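Long-range contacts in carbohydrate-binding protein (Flavonifractor plautii, PDB 6N1B), which probably removes the acetyl group from N-acetylgalactosamine of the blood group A antigen, and binds calcium ions and the blood group B trisaccharide: residues Q36-Y41 and W387-A392; Y69-T74 and V95-P100; N85-A90 and L103-E108; Y129-A134 and I154-V159. All coordinates share one frame; numbering follows the deposited sequence.

All four contacts are buried in a five-bladed beta-propeller, but they hold it differently. Contact 1 joins the stretch after the N-terminal strand to the last blade, combining one backbone bond, a water bridge and a CH-pi contact. Contacts 2 and 3 share the first blade: strands 67-75 and 87-91 are neighbours there, and the chain that follows runs along the edge of 87-91 and sends side chains to 67-75. Contact 2 is wholly apolar between its segments, whereas contact 3 relies on an asparagine amide bound to the strand backbone. Contact 4, the farthest from the chain centre at about 17 Å, is a regular antiparallel pairing in the second blade. Contacts 1 and 4 do not touch.

Contact 1. Residues Q36-Y41 and W387-A392; sequences QDFPAY and WRIGYA
F38 lies across I389 where the propeller is closed: strand 30-31 pairs with strand 385-395 of the last blade, and the chain beyond it, 36-41, moves on toward the first blade. The two side chains cross at about a right angle. I389 CD1 sits over the ring, 4.0 Å from the F38 centroid and 7° off the normal, which is evidence for a CH-pi contact centred on the face. The other branch, I389 CG2, lies 3.6 Å from F38 CE1. The F38 ring also stacks on W97, and V52 and V89 pack against it.

The backbones are joined alongside. Q36 N donates to I389 O over 2.9 Å with an N-H...O angle of 167°, and a water joins Q36 O to I389 N, 2.8 Å from each.

Q36 carries its amide along an extended chain toward Y391, and the amide and phenol planes are only 10° apart. The amide is fixed from outside, since Q36 OE1 accepts from W97 NE1, while the Y391 hydroxyl is bonded to E393 and R353. At the near end of the tyrosine, Q36 NE2 stands 3.5 Å from Y391 CB.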
loop_
_atom_site.group_PDB
_atom_site.type_symbol
_atom_site.label_atom_id
_atom_site.label_comp_id
_atom_site.label_asym_id
_atom_site.label_seq_id
_atom_site.Cartn_x
_atom_site.Cartn_y
_atom_site.Cartn_z
ATOM N N GLN A 36 -5.669 -11.568 8.343
ATOM C CA GLN A 36 -6.293 -10.606 9.238
ATOM C C GLN A 36 -7.610 -10.242 8.681
ATOM O O GLN A 36 -7.852 -10.150 7.481
ATOM C CB GLN A 36 -5.393 -9.372 9.440
ATOM C CG GLN A 36 -4.156 -9.716 10.233
ATOM C CD GLN A 36 -3.303 -8.540 10.611
ATOM O OE1 GLN A 36 -3.513 -7.425 10.163
ATOM N NE2 GLN A 36 -2.253 -8.811 11.404
ATOM N N ASP A 37 -8.602 -10.023 9.586
ATOM C CA ASP A 37 -9.957 -9.656 9.143
ATOM C C ASP A 37 -10.084 -8.177 8.874
ATOM O O ASP A 37 -10.036 -7.378 9.765
ATOM C CB ASP A 37 -10.994 -10.128 10.146
ATOM C CG ASP A 37 -11.098 -11.586 10.151
ATOM O OD1 ASP A 37 -11.334 -12.268 9.107
ATOM O OD2 ASP A 37 -10.898 -12.144 11.241
ATOM N N PHE A 38 -10.278 -7.805 7.652
ATOM C CA PHE A 38 -10.613 -6.462 7.245
ATOM C C PHE A 38 -12.034 -6.440 6.695
ATOM O O PHE A 38 -12.347 -7.314 5.869
ATOM C CB PHE A 38 -9.669 -5.911 6.184
ATOM C CG PHE A 38 -8.259 -5.579 6.634
ATOM C CD1 PHE A 38 -7.284 -6.502 7.022
ATOM C CD2 PHE A 38 -7.902 -4.236 6.727
ATOM C CE1 PHE A 38 -6.028 -6.108 7.457
ATOM C CE2 PHE A 38 -6.667 -3.871 7.163
ATOM C CZ PHE A 38 -5.762 -4.790 7.529
ATOM N N PRO A 39 -12.867 -5.509 7.090
ATOM C CA PRO A 39 -14.234 -5.458 6.586
ATOM C C PRO A 39 -14.273 -4.854 5.203
ATOM O O PRO A 39 -13.561 -3.891 4.902
ATOM C CB PRO A 39 -14.932 -4.645 7.639
ATOM C CG PRO A 39 -13.888 -3.704 8.106
ATOM C CD PRO A 39 -12.597 -4.443 8.067
ATOM N N ALA A 40 -15.040 -5.401 4.311
ATOM C CA ALA A 40 -15.311 -4.792 3.054
ATOM C C ALA A 40 -16.802 -4.487 2.933
ATOM O O ALA A 40 -17.668 -5.300 3.283
ATOM C CB ALA A 40 -14.931 -5.671 1.865
ATOM N N TYR A 41 -17.104 -3.312 2.366
ATOM C CA TYR A 41 -18.516 -2.798 2.368
ATOM C C TYR A 41 -19.414 -3.556 1.420
ATOM O O TYR A 41 -20.624 -3.481 1.548
ATOM C CB TYR A 41 -18.573 -1.277 2.090
ATOM C CG TYR A 41 -18.368 -0.978 0.594
ATOM C CD1 TYR A 41 -17.116 -0.939 -0.014
ATOM C CD2 TYR A 41 -19.457 -0.745 -0.253
ATOM C CE1 TYR A 41 -16.998 -0.724 -1.358
ATOM C CE2 TYR A 41 -19.310 -0.513 -1.603
ATOM C CZ TYR A 41 -18.040 -0.497 -2.115
ATOM O OH TYR A 41 -17.888 -0.262 -3.483
ATOM N N TRP A 387 -8.851 -12.617 -2.699
ATOM C CA TRP A 387 -7.951 -11.554 -2.238
ATOM C C TRP A 387 -8.024 -11.405 -0.717
ATOM O O TRP A 387 -9.143 -11.109 -0.204
ATOM C CB TRP A 387 -8.310 -10.189 -2.857
ATOM C CG TRP A 387 -8.442 -10.114 -4.353
ATOM C CD1 TRP A 387 -9.400 -10.638 -5.112
ATOM C CD2 TRP A 387 -7.544 -9.396 -5.258
ATOM N NE1 TRP A 387 -9.254 -10.277 -6.469
ATOM C CE2 TRP A 387 -8.084 -9.535 -6.567
ATOM C CE3 TRP A 387 -6.404 -8.669 -5.067
ATOM C CZ2 TRP A 387 -7.525 -8.935 -7.676
ATOM C CZ3 TRP A 387 -5.768 -8.102 -6.203
ATOM C CH2 TRP A 387 -6.355 -8.249 -7.468
ATOM N N ARG A 388 -6.902 -11.485 -0.012
ATOM C CA ARG A 388 -6.884 -11.211 1.422
ATOM C C ARG A 388 -5.599 -10.472 1.830
ATOM O O ARG A 388 -4.614 -10.368 1.069
ATOM C CB ARG A 388 -6.872 -12.561 2.238
ATOM C CG ARG A 388 -8.012 -13.524 2.036
ATOM C CD ARG A 388 -9.369 -12.973 2.465
ATOM N NE ARG A 388 -10.340 -14.037 2.289
ATOM C CZ ARG A 388 -11.640 -13.885 2.294
ATOM N NH1 ARG A 388 -12.197 -12.676 2.480
ATOM N NH2 ARG A 388 -12.430 -14.960 2.102
ATOM N N ILE A 389 -5.613 -9.999 3.086
ATOM C CA ILE A 389 -4.459 -9.363 3.742
ATOM C C ILE A 389 -4.101 -10.151 4.969
ATOM O O ILE A 389 -4.976 -10.424 5.826
ATOM C CB ILE A 389 -4.812 -7.898 4.183
ATOM C CG1 ILE A 389 -5.072 -7.027 2.955
ATOM C CG2 ILE A 389 -3.703 -7.320 5.034
ATOM C CD1 ILE A 389 -5.809 -5.702 3.300
ATOM N N GLY A 390 -2.815 -10.498 5.066
ATOM C CA GLY A 390 -2.229 -11.173 6.213
ATOM C C GLY A 390 -1.004 -10.468 6.772
ATOM O O GLY A 390 -0.861 -9.267 6.528
ATOM N N TYR A 391 -0.140 -11.212 7.473
ATOM C CA TYR A 391 0.912 -10.617 8.210
ATOM C C TYR A 391 2.084 -11.538 8.299
ATOM O O TYR A 391 1.953 -12.780 8.408
ATOM C CB TYR A 391 0.409 -10.277 9.636
ATOM C CG TYR A 391 1.422 -9.585 10.539
ATOM C CD1 TYR A 391 1.719 -8.240 10.424
ATOM C CD2 TYR A 391 2.113 -10.325 11.491
ATOM C CE1 TYR A 391 2.696 -7.640 11.197
ATOM C CE2 TYR A 391 3.093 -9.689 12.314
ATOM C CZ TYR A 391 3.333 -8.335 12.152
ATOM O OH TYR A 391 4.328 -7.742 12.975
ATOM N N ALA A 392 3.315 -10.961 8.258
ATOM C CA ALA A 392 4.556 -11.673 8.461
ATOM C C ALA A 392 5.523 -10.794 9.229
ATOM O O ALA A 392 5.408 -9.579 9.204
ATOM C CB ALA A 392 5.087 -12.052 7.095
HETATM O O HOH W 1 -7.923 -10.210 4.691
#

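Contact 2. Residues Y69-T74 and V95-P100; sequences YWAVYT and VHWVEP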
loop_
_atom_site.group_PDB
_atom_site.type_symbol
_atom_site.label_atom_id
_atom_site.label_comp_id
_atom_site.label_asym_id
_atom_site.label_seq_id
_atom_site.Cartn_x
_atom_site.Cartn_y
_atom_site.Cartn_z
ATOM N N TYR A 69 -2.504 2.321 15.672
ATOM C CA TYR A 69 -2.411 1.749 14.320
ATOM C C TYR A 69 -3.588 2.227 13.536
ATOM O O TYR A 69 -4.773 2.116 13.922
ATOM C CB TYR A 69 -2.449 0.262 14.336
ATOM C CG TYR A 69 -1.376 -0.433 15.116
ATOM C CD1 TYR A 69 -1.414 -0.571 16.502
ATOM C CD2 TYR A 69 -0.287 -1.112 14.514
ATOM C CE1 TYR A 69 -0.485 -1.309 17.213
ATOM C CE2 TYR A 69 0.621 -1.861 15.160
ATOM C CZ TYR A 69 0.529 -1.952 16.537
ATOM O OH TYR A 69 1.431 -2.755 17.213
ATOM N N TRP A 70 -3.297 2.726 12.311
ATOM C CA TRP A 70 -4.324 3.170 11.329
ATOM C C TRP A 70 -3.993 2.521 10.006
ATOM O O TRP A 70 -2.778 2.506 9.658
ATOM C CB TRP A 70 -4.353 4.682 11.208
ATOM C CG TRP A 70 -4.980 5.283 12.446
ATOM C CD1 TRP A 70 -4.401 5.506 13.680
ATOM C CD2 TRP A 70 -6.373 5.603 12.578
ATOM N NE1 TRP A 70 -5.369 5.920 14.548
ATOM C CE2 TRP A 70 -6.578 6.031 13.921
ATOM C CE3 TRP A 70 -7.463 5.615 11.721
ATOM C CZ2 TRP A 70 -7.851 6.405 14.399
ATOM C CZ3 TRP A 70 -8.707 6.040 12.179
ATOM C CH2 TRP A 70 -8.873 6.420 13.494
ATOM N N ALA A 71 -4.979 2.019 9.274
ATOM C CA ALA A 71 -4.717 1.433 7.993
ATOM C C ALA A 71 -5.727 1.958 6.991
ATOM O O ALA A 71 -6.922 2.078 7.266
ATOM C CB ALA A 71 -4.709 -0.100 8.041
ATOM N N VAL A 72 -5.229 2.164 5.755
ATOM C CA VAL A 72 -6.108 2.314 4.583
ATOM C C VAL A 72 -5.940 1.078 3.702
ATOM O O VAL A 72 -4.870 0.452 3.727
ATOM C CB VAL A 72 -5.771 3.624 3.845
ATOM C CG1 VAL A 72 -4.354 3.608 3.198
ATOM C CG2 VAL A 72 -6.882 3.998 2.791
ATOM N N TYR A 73 -6.975 0.699 2.997
ATOM C CA TYR A 73 -6.919 -0.487 2.187
ATOM C C TYR A 73 -8.060 -0.391 1.170
ATOM O O TYR A 73 -8.897 0.525 1.203
ATOM C CB TYR A 73 -7.090 -1.770 3.057
ATOM C CG TYR A 73 -8.408 -1.867 3.777
ATOM C CD1 TYR A 73 -8.686 -1.066 4.899
ATOM C CD2 TYR A 73 -9.410 -2.652 3.327
ATOM C CE1 TYR A 73 -9.896 -1.089 5.497
ATOM C CE2 TYR A 73 -10.685 -2.674 3.949
ATOM C CZ TYR A 73 -10.864 -1.903 5.036
ATOM O OH TYR A 73 -12.090 -1.910 5.691
ATOM N N THR A 74 -8.099 -1.360 0.232
ATOM C CA THR A 74 -9.245 -1.399 -0.740
ATOM C C THR A 74 -9.784 -2.813 -0.796
ATOM O O THR A 74 -9.030 -3.759 -1.051
ATOM C CB THR A 74 -8.773 -1.038 -2.133
ATOM O OG1 THR A 74 -7.548 -1.750 -2.442
ATOM C CG2 THR A 74 -8.522 0.423 -2.292
ATOM N N VAL A 95 -3.448 -6.208 14.583
ATOM C CA VAL A 95 -4.002 -7.471 14.309
ATOM C C VAL A 95 -5.505 -7.463 14.159
ATOM O O VAL A 95 -6.058 -8.024 13.199
ATOM C CB VAL A 95 -3.555 -8.568 15.338
ATOM C CG1 VAL A 95 -4.239 -9.919 15.108
ATOM C CG2 VAL A 95 -2.053 -8.722 15.347
ATOM N N HIS A 96 -6.140 -6.916 15.182
ATOM C CA HIS A 96 -7.584 -6.838 15.232
ATOM C C HIS A 96 -7.990 -5.435 14.829
ATOM O O HIS A 96 -7.675 -4.471 15.536
ATOM C CB HIS A 96 -8.071 -7.167 16.660
ATOM C CG HIS A 96 -7.568 -8.485 17.132
ATOM N ND1 HIS A 96 -6.468 -8.609 17.938
ATOM C CD2 HIS A 96 -7.966 -9.744 16.800
ATOM C CE1 HIS A 96 -6.275 -9.914 18.166
ATOM N NE2 HIS A 96 -7.174 -10.621 17.478
ATOM N N TRP A 97 -8.648 -5.274 13.720
ATOM C CA TRP A 97 -8.939 -3.973 13.123
ATOM C C TRP A 97 -10.423 -3.681 13.338
ATOM O O TRP A 97 -11.290 -4.587 13.211
ATOM C CB TRP A 97 -8.631 -4.053 11.629
ATOM C CG TRP A 97 -7.184 -4.265 11.333
ATOM C CD1 TRP A 97 -6.563 -5.458 11.059
ATOM C CD2 TRP A 97 -6.160 -3.289 11.388
ATOM N NE1 TRP A 97 -5.204 -5.304 10.970
ATOM C CE2 TRP A 97 -4.913 -3.959 11.140
ATOM C CE3 TRP A 97 -6.126 -1.916 11.654
ATOM C CZ2 TRP A 97 -3.719 -3.255 11.093
ATOM C CZ3 TRP A 97 -4.948 -1.267 11.561
ATOM C CH2 TRP A 97 -3.735 -1.905 11.328
ATOM N N VAL A 98 -10.742 -2.421 13.579
ATOM C CA VAL A 98 -12.115 -1.981 13.729
ATOM C C VAL A 98 -12.387 -0.721 12.906
ATOM O O VAL A 98 -11.448 0.053 12.630
ATOM C CB VAL A 98 -12.427 -1.683 15.226
ATOM C CG1 VAL A 98 -12.313 -2.925 16.055
ATOM C CG2 VAL A 98 -11.599 -0.554 15.808
ATOM N N GLU A 99 -13.613 -0.491 12.562
ATOM C CA GLU A 99 -14.008 0.766 11.943
ATOM C C GLU A 99 -14.274 1.751 13.061
ATOM O O GLU A 99 -15.157 1.479 13.876
ATOM C CB GLU A 99 -15.237 0.527 11.029
ATOM C CG GLU A 99 -14.993 -0.378 9.899
ATOM C CD GLU A 99 -16.172 -0.697 9.078
ATOM O OE1 GLU A 99 -16.983 -1.535 9.513
ATOM O OE2 GLU A 99 -16.148 -0.394 7.898
ATOM N N PRO A 100 -13.574 2.893 13.105
ATOM C CA PRO A 100 -13.853 3.842 14.183
ATOM C C PRO A 100 -15.341 4.217 14.270
ATOM O O PRO A 100 -16.045 4.302 13.278
ATOM C CB PRO A 100 -13.024 5.095 13.810
ATOM C CG PRO A 100 -11.935 4.575 12.826
ATOM C CD PRO A 100 -12.503 3.337 12.155
#
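W97 brings its indole onto A71 and Y69 in the first blade of the propeller, where the loop after strand 87-91 folds back toward strand 67-75, the middle strand of the three-stranded sheet. The geometry shows that the two segments are not direct neighbours: the closest pair of CA atoms, those of A71 and W97, is 8.6 Å apart. Strand 87-91 lies between them, A71 pairing with V89 on one side while V98 N bonds to A90 O on the other. Side chains make most of the contact, W97 CZ3 also lying 4.0 Å from A71 N, and no polar bond joins the two segments.

Alternation along strand 67-75 puts Y69 and A71 on the face that meets W97. CG of W97 is anti to its carbonyl carbon (chi1 -65°), and from there the indole presents its six-membered ring to the strand. A71 CB approaches W97 CZ3 at 3.7 Å, and its line to the ring centroid is 29° off the normal, so this CH-pi contact is off-centre. The methylene of Y69 comes in beside it, Y69 CB being 3.9 Å from W97 CH2. The phenol of Y69 then turns away, and its hydroxyl bonds to R353.

W70 belongs to the other face of the sheet, yet the loop reaches it too, three residues after W97. There the indole is set edge-to-face with W64, packs on M123 of the second blade and has its NE1 bonded to Y67 O. P100 crosses its far end obliquely, and the single atom P100 CG touches both W70 CZ3 and W70 CH2 at 3.6 Å.

Contact 3. Residues N85-A90 and L103-E108; sequences NPSIVA and LSNPIE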
loop_
_atom_site.group_PDB
_atom_site.type_symbol
_atom_site.label_atom_id
_atom_site.label_comp_id
_atom_site.label_asym_id
_atom_site.label_seq_id
_atom_site.Cartn_x
_atom_site.Cartn_y
_atom_site.Cartn_z
ATOM N N ASN A 85 -12.449 0.565 -3.299
ATOM C CA ASN A 85 -12.546 1.955 -2.860
ATOM C C ASN A 85 -11.919 2.136 -1.533
ATOM O O ASN A 85 -12.219 1.383 -0.566
ATOM C CB ASN A 85 -13.992 2.375 -2.874
ATOM C CG ASN A 85 -14.583 2.083 -4.271
ATOM O OD1 ASN A 85 -15.653 1.354 -4.363
ATOM N ND2 ASN A 85 -13.978 2.573 -5.280
ATOM N N PRO A 86 -11.008 3.118 -1.397
ATOM C CA PRO A 86 -10.304 3.367 -0.108
ATOM C C PRO A 86 -11.217 3.313 1.107
ATOM O O PRO A 86 -12.263 3.957 1.143
ATOM C CB PRO A 86 -9.675 4.743 -0.312
ATOM C CG PRO A 86 -9.412 4.767 -1.770
ATOM C CD PRO A 86 -10.544 3.990 -2.435
ATOM N N SER A 87 -10.771 2.528 2.085
ATOM C CA SER A 87 -11.460 2.218 3.315
ATOM C C SER A 87 -10.450 2.344 4.464
ATOM O O SER A 87 -9.254 2.106 4.275
ATOM C CB SER A 87 -12.042 0.799 3.213
ATOM O OG SER A 87 -13.060 0.728 2.205
ATOM N N ILE A 88 -10.984 2.679 5.660
ATOM C CA ILE A 88 -10.126 2.909 6.838
ATOM C C ILE A 88 -10.526 1.961 7.989
ATOM O O ILE A 88 -11.753 1.769 8.262
ATOM C CB ILE A 88 -10.288 4.357 7.312
ATOM C CG1 ILE A 88 -9.758 5.341 6.275
ATOM C CG2 ILE A 88 -9.730 4.649 8.716
ATOM C CD1 ILE A 88 -8.234 5.406 6.212
ATOM N N VAL A 89 -9.495 1.446 8.661
ATOM C CA VAL A 89 -9.685 0.781 9.949
ATOM C C VAL A 89 -8.584 1.308 10.899
ATOM O O VAL A 89 -7.569 1.895 10.487
ATOM C CB VAL A 89 -9.660 -0.760 9.847
ATOM C CG1 VAL A 89 -10.978 -1.283 9.303
ATOM C CG2 VAL A 89 -8.466 -1.265 9.058
ATOM N N ALA A 90 -8.747 1.013 12.192
ATOM C CA ALA A 90 -7.833 1.307 13.242
ATOM C C ALA A 90 -7.658 0.110 14.179
ATOM O O ALA A 90 -8.536 -0.792 14.158
ATOM C CB ALA A 90 -8.198 2.575 14.041
ATOM N N LEU A 103 -17.449 6.204 11.541
ATOM C CA LEU A 103 -16.890 6.160 10.168
ATOM C C LEU A 103 -17.750 5.286 9.272
ATOM O O LEU A 103 -18.191 4.236 9.691
ATOM C CB LEU A 103 -15.516 5.582 10.258
ATOM C CG LEU A 103 -14.836 5.521 8.854
ATOM C CD1 LEU A 103 -13.541 6.184 8.765
ATOM C CD2 LEU A 103 -14.774 4.184 8.430
ATOM N N SER A 104 -17.994 5.768 8.054
ATOM C CA SER A 104 -18.662 5.041 6.995
ATOM C C SER A 104 -17.744 4.719 5.861
ATOM O O SER A 104 -17.286 5.623 5.102
ATOM C CB SER A 104 -19.820 5.955 6.425
ATOM O OG SER A 104 -20.479 5.314 5.355
ATOM N N ASN A 105 -17.388 3.433 5.710
ATOM C CA ASN A 105 -16.545 2.981 4.592
ATOM C C ASN A 105 -17.451 2.695 3.357
ATOM O O ASN A 105 -18.608 2.268 3.520
ATOM C CB ASN A 105 -15.772 1.740 5.002
ATOM C CG ASN A 105 -14.511 2.102 5.708
ATOM O OD1 ASN A 105 -13.779 3.042 5.312
ATOM N ND2 ASN A 105 -14.128 1.302 6.746
ATOM N N PRO A 106 -16.934 2.884 2.176
ATOM C CA PRO A 106 -15.571 3.422 1.887
ATOM C C PRO A 106 -15.560 4.956 2.132
ATOM O O PRO A 106 -16.576 5.637 2.043
ATOM C CB PRO A 106 -15.382 3.036 0.430
ATOM C CG PRO A 106 -16.745 3.151 -0.156
ATOM C CD PRO A 106 -17.687 2.653 0.951
ATOM N N ILE A 107 -14.346 5.455 2.318
ATOM C CA ILE A 107 -14.156 6.896 2.498
ATOM C C ILE A 107 -14.238 7.641 1.206
ATOM O O ILE A 107 -14.387 8.855 1.183
ATOM C CB ILE A 107 -12.928 7.239 3.360
ATOM C CG1 ILE A 107 -11.592 6.815 2.725
ATOM C CG2 ILE A 107 -13.089 6.669 4.771
ATOM C CD1 ILE A 107 -10.392 7.649 3.160
ATOM N N GLU A 108 -13.997 6.976 0.095
ATOM C CA GLU A 108 -14.135 7.489 -1.263
ATOM C C GLU A 108 -15.217 6.655 -1.948
ATOM O O GLU A 108 -15.126 5.421 -1.857
ATOM C CB GLU A 108 -12.818 7.423 -1.998
ATOM C CG GLU A 108 -12.882 7.708 -3.494
ATOM C CD GLU A 108 -13.332 9.145 -3.865
ATOM O OE1 GLU A 108 -13.307 9.993 -2.970
ATOM O OE2 GLU A 108 -13.644 9.306 -5.080
#
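N105 grips the backbone of I88 with both ends of its side-chain amide. I88 N donates to N105 OD1 over 2.8 Å at an N-H...O angle of 161°, and N105 ND2 returns a bond of 2.9 Å to I88 O. The second bond is the straighter, at 172°, and I88 O lies in the plane of the amide. The same ND2 also donates to E99 OE2, so three bonds hold the group and fix its rotation. A backbone bond follows, I107 N to P86 O at 2.8 Å.

Between these anchors the peptide bond before P106 is cis, and P106 meets the residues just before the strand. P106 CB lies 3.3 Å from P86 O and 3.6 Å from N85 CB. S87 OG stays with its own segment and donates to N85 O.

Outward, the contact becomes apolar. The I107 and I88 side chains cross obliquely, I107 CG2 3.9 Å from I88 CG1; those of L103 and I88 cross at about a right angle, L103 CD1 4.0 Å from I88 CB. E108 lies alongside P86, but its carboxylate turns away to a salt bridge with R153.

S87 and V89 pair with strand 67-75, whereas I88 directs its N and O to the other edge. An amide side chain thus stands in there for a neighbouring strand. The polar satisfaction is nevertheless incomplete, because E108 O is buried without a partner in the model.

Contact 4. Residues Y129-A134 and I154-V159; sequences YDAMMA and ISYDGV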
loop_
_atom_site.group_PDB
_atom_site.type_symbol
_atom_site.label_atom_id
_atom_site.label_comp_id
_atom_site.label_asym_id
_atom_site.label_seq_id
_atom_site.Cartn_x
_atom_site.Cartn_y
_atom_site.Cartn_z
ATOM N N TYR A 129 0.450 18.887 11.311
ATOM C CA TYR A 129 -0.942 19.169 11.297
ATOM C C TYR A 129 -1.720 18.201 12.216
ATOM O O TYR A 129 -2.986 18.335 12.321
ATOM C CB TYR A 129 -1.506 19.082 9.852
ATOM C CG TYR A 129 -1.089 20.251 9.020
ATOM C CD1 TYR A 129 0.261 20.378 8.515
ATOM C CD2 TYR A 129 -1.980 21.212 8.657
ATOM C CE1 TYR A 129 0.622 21.418 7.685
ATOM C CE2 TYR A 129 -1.604 22.329 7.836
ATOM C CZ TYR A 129 -0.324 22.396 7.341
ATOM O OH TYR A 129 0.059 23.455 6.530
ATOM N N ASP A 130 -1.056 17.199 12.805
ATOM C CA ASP A 130 -1.613 16.116 13.573
ATOM C C ASP A 130 -2.825 15.482 12.804
ATOM O O ASP A 130 -3.954 15.404 13.316
ATOM C CB ASP A 130 -2.017 16.615 14.934
ATOM C CG ASP A 130 -2.437 15.504 15.870
ATOM O OD1 ASP A 130 -1.942 14.372 15.804
ATOM O OD2 ASP A 130 -3.217 15.867 16.852
ATOM N N ALA A 131 -2.560 15.105 11.581
ATOM C CA ALA A 131 -3.617 14.698 10.619
ATOM C C ALA A 131 -3.091 13.558 9.763
ATOM O O ALA A 131 -1.873 13.498 9.521
ATOM C CB ALA A 131 -4.032 15.843 9.710
ATOM N N MET A 132 -3.957 12.661 9.344
ATOM C CA MET A 132 -3.647 11.653 8.333
ATOM C C MET A 132 -3.983 12.159 6.946
ATOM O O MET A 132 -4.975 12.828 6.698
ATOM C CB MET A 132 -4.471 10.357 8.600
ATOM C CG MET A 132 -4.104 9.627 9.928
ATOM S SD MET A 132 -2.489 8.898 9.890
ATOM C CE MET A 132 -2.501 8.258 11.571
ATOM N N MET A 133 -3.079 11.731 6.010
ATOM C CA MET A 133 -3.208 12.072 4.584
ATOM C C MET A 133 -3.311 10.731 3.805
ATOM O O MET A 133 -2.348 10.002 3.798
ATOM C CB MET A 133 -1.979 12.850 4.134
ATOM C CG MET A 133 -1.691 14.120 4.930
ATOM S SD MET A 133 -0.180 14.977 4.436
ATOM C CE MET A 133 -0.696 15.758 2.908
ATOM N N ALA A 134 -4.529 10.461 3.292
ATOM C CA ALA A 134 -4.761 9.208 2.627
ATOM C C ALA A 134 -4.813 9.464 1.070
ATOM O O ALA A 134 -5.699 10.207 0.592
ATOM C CB ALA A 134 -6.104 8.604 3.068
ATOM N N ILE A 154 -7.914 13.994 3.649
ATOM C CA ILE A 154 -7.215 14.226 4.923
ATOM C C ILE A 154 -8.225 14.092 6.072
ATOM O O ILE A 154 -9.443 14.392 5.898
ATOM C CB ILE A 154 -6.618 15.654 4.892
ATOM C CG1 ILE A 154 -5.506 15.739 3.846
ATOM C CG2 ILE A 154 -6.128 16.148 6.263
ATOM C CD1 ILE A 154 -5.084 17.127 3.435
ATOM N N SER A 155 -7.723 13.626 7.237
ATOM C CA SER A 155 -8.599 13.566 8.394
ATOM C C SER A 155 -7.855 14.072 9.629
ATOM O O SER A 155 -6.666 13.738 9.838
ATOM C CB SER A 155 -9.046 12.116 8.653
ATOM O OG SER A 155 -9.955 11.992 9.759
ATOM N N TYR A 156 -8.609 14.822 10.458
ATOM C CA TYR A 156 -8.205 15.207 11.771
ATOM C C TYR A 156 -8.670 14.266 12.911
ATOM O O TYR A 156 -7.988 14.196 13.969
ATOM C CB TYR A 156 -8.622 16.625 12.084
ATOM C CG TYR A 156 -8.113 17.690 11.183
ATOM C CD1 TYR A 156 -6.743 18.068 11.261
ATOM C CD2 TYR A 156 -8.869 18.368 10.284
ATOM C CE1 TYR A 156 -6.267 19.144 10.504
ATOM C CE2 TYR A 156 -8.408 19.459 9.512
ATOM C CZ TYR A 156 -7.083 19.849 9.646
ATOM O OH TYR A 156 -6.591 20.908 8.930
ATOM N N ASP A 157 -9.852 13.701 12.709
ATOM C CA ASP A 157 -10.545 12.981 13.771
ATOM C C ASP A 157 -10.645 11.498 13.553
ATOM O O ASP A 157 -11.108 10.779 14.429
ATOM C CB ASP A 157 -11.982 13.571 14.028
ATOM C CG ASP A 157 -12.928 13.375 12.871
ATOM O OD1 ASP A 157 -12.580 12.755 11.855
ATOM O OD2 ASP A 157 -14.064 13.908 12.998
ATOM N N GLY A 158 -10.164 10.998 12.423
ATOM C CA GLY A 158 -10.164 9.553 12.095
ATOM C C GLY A 158 -11.472 9.035 11.526
ATOM O O GLY A 158 -11.569 7.895 11.060
ATOM N N VAL A 159 -12.504 9.903 11.590
ATOM C CA VAL A 159 -13.861 9.560 11.210
ATOM C C VAL A 159 -14.298 10.178 9.879
ATOM O O VAL A 159 -14.936 9.558 9.010
ATOM C CB VAL A 159 -14.872 9.969 12.394
ATOM C CG1 VAL A 159 -16.303 9.783 11.989
ATOM C CG2 VAL A 159 -14.529 9.242 13.649
#
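I154 packs along M132 and A131 across the pairing of strands 148-155 and 131-140. Followed outward, its CB is 3.7 Å from M132 O. The branch I154 CG2 is anti to the backbone N, which turns it toward the partner strand, 3.5 Å from M132 O and 4.0 Å from A131 CB. CG1 goes the other way along that strand and meets M133 CG at 4.3 Å. CD1 ends the chain; the I154 side chain also touches W174, as do A131 and M133.

M132 and S155 form a hydrogen-bonded antiparallel pair, M132 N giving to S155 O at 3.0 Å and S155 N to M132 O at 2.9 Å. M133 and I154 are the adjoining non-hydrogen-bonded pair, with their side chains together on the W174 face. M132 and S155 occupy the opposite face, where both pack on W64 and W161.

Beyond the last pair, Y156 brings its ring back beside A131 and the residues before it. Its CD1 is 3.8 Å from A131 CB, and Y129 O lies in the ring plane at the edge, 3.8 Å from Y156 CE1. The Y156 hydroxyl bonds to W174 NE1, while the Y129 ring stacks on the same tryptophan.

After strand 148-155, S155 OG, also hydrogen-bonded to H160 O, accepts from G158 N in an ST motif, and D157 OD1 from V159 N in an Asx turn. At the start of the other strand, D130 and A131 both face N126 in a G1 beta bulge. The antiparallel pairs M132-S155 and M133-I154 are those of a beta hairpin in the four-stranded second blade of the propeller.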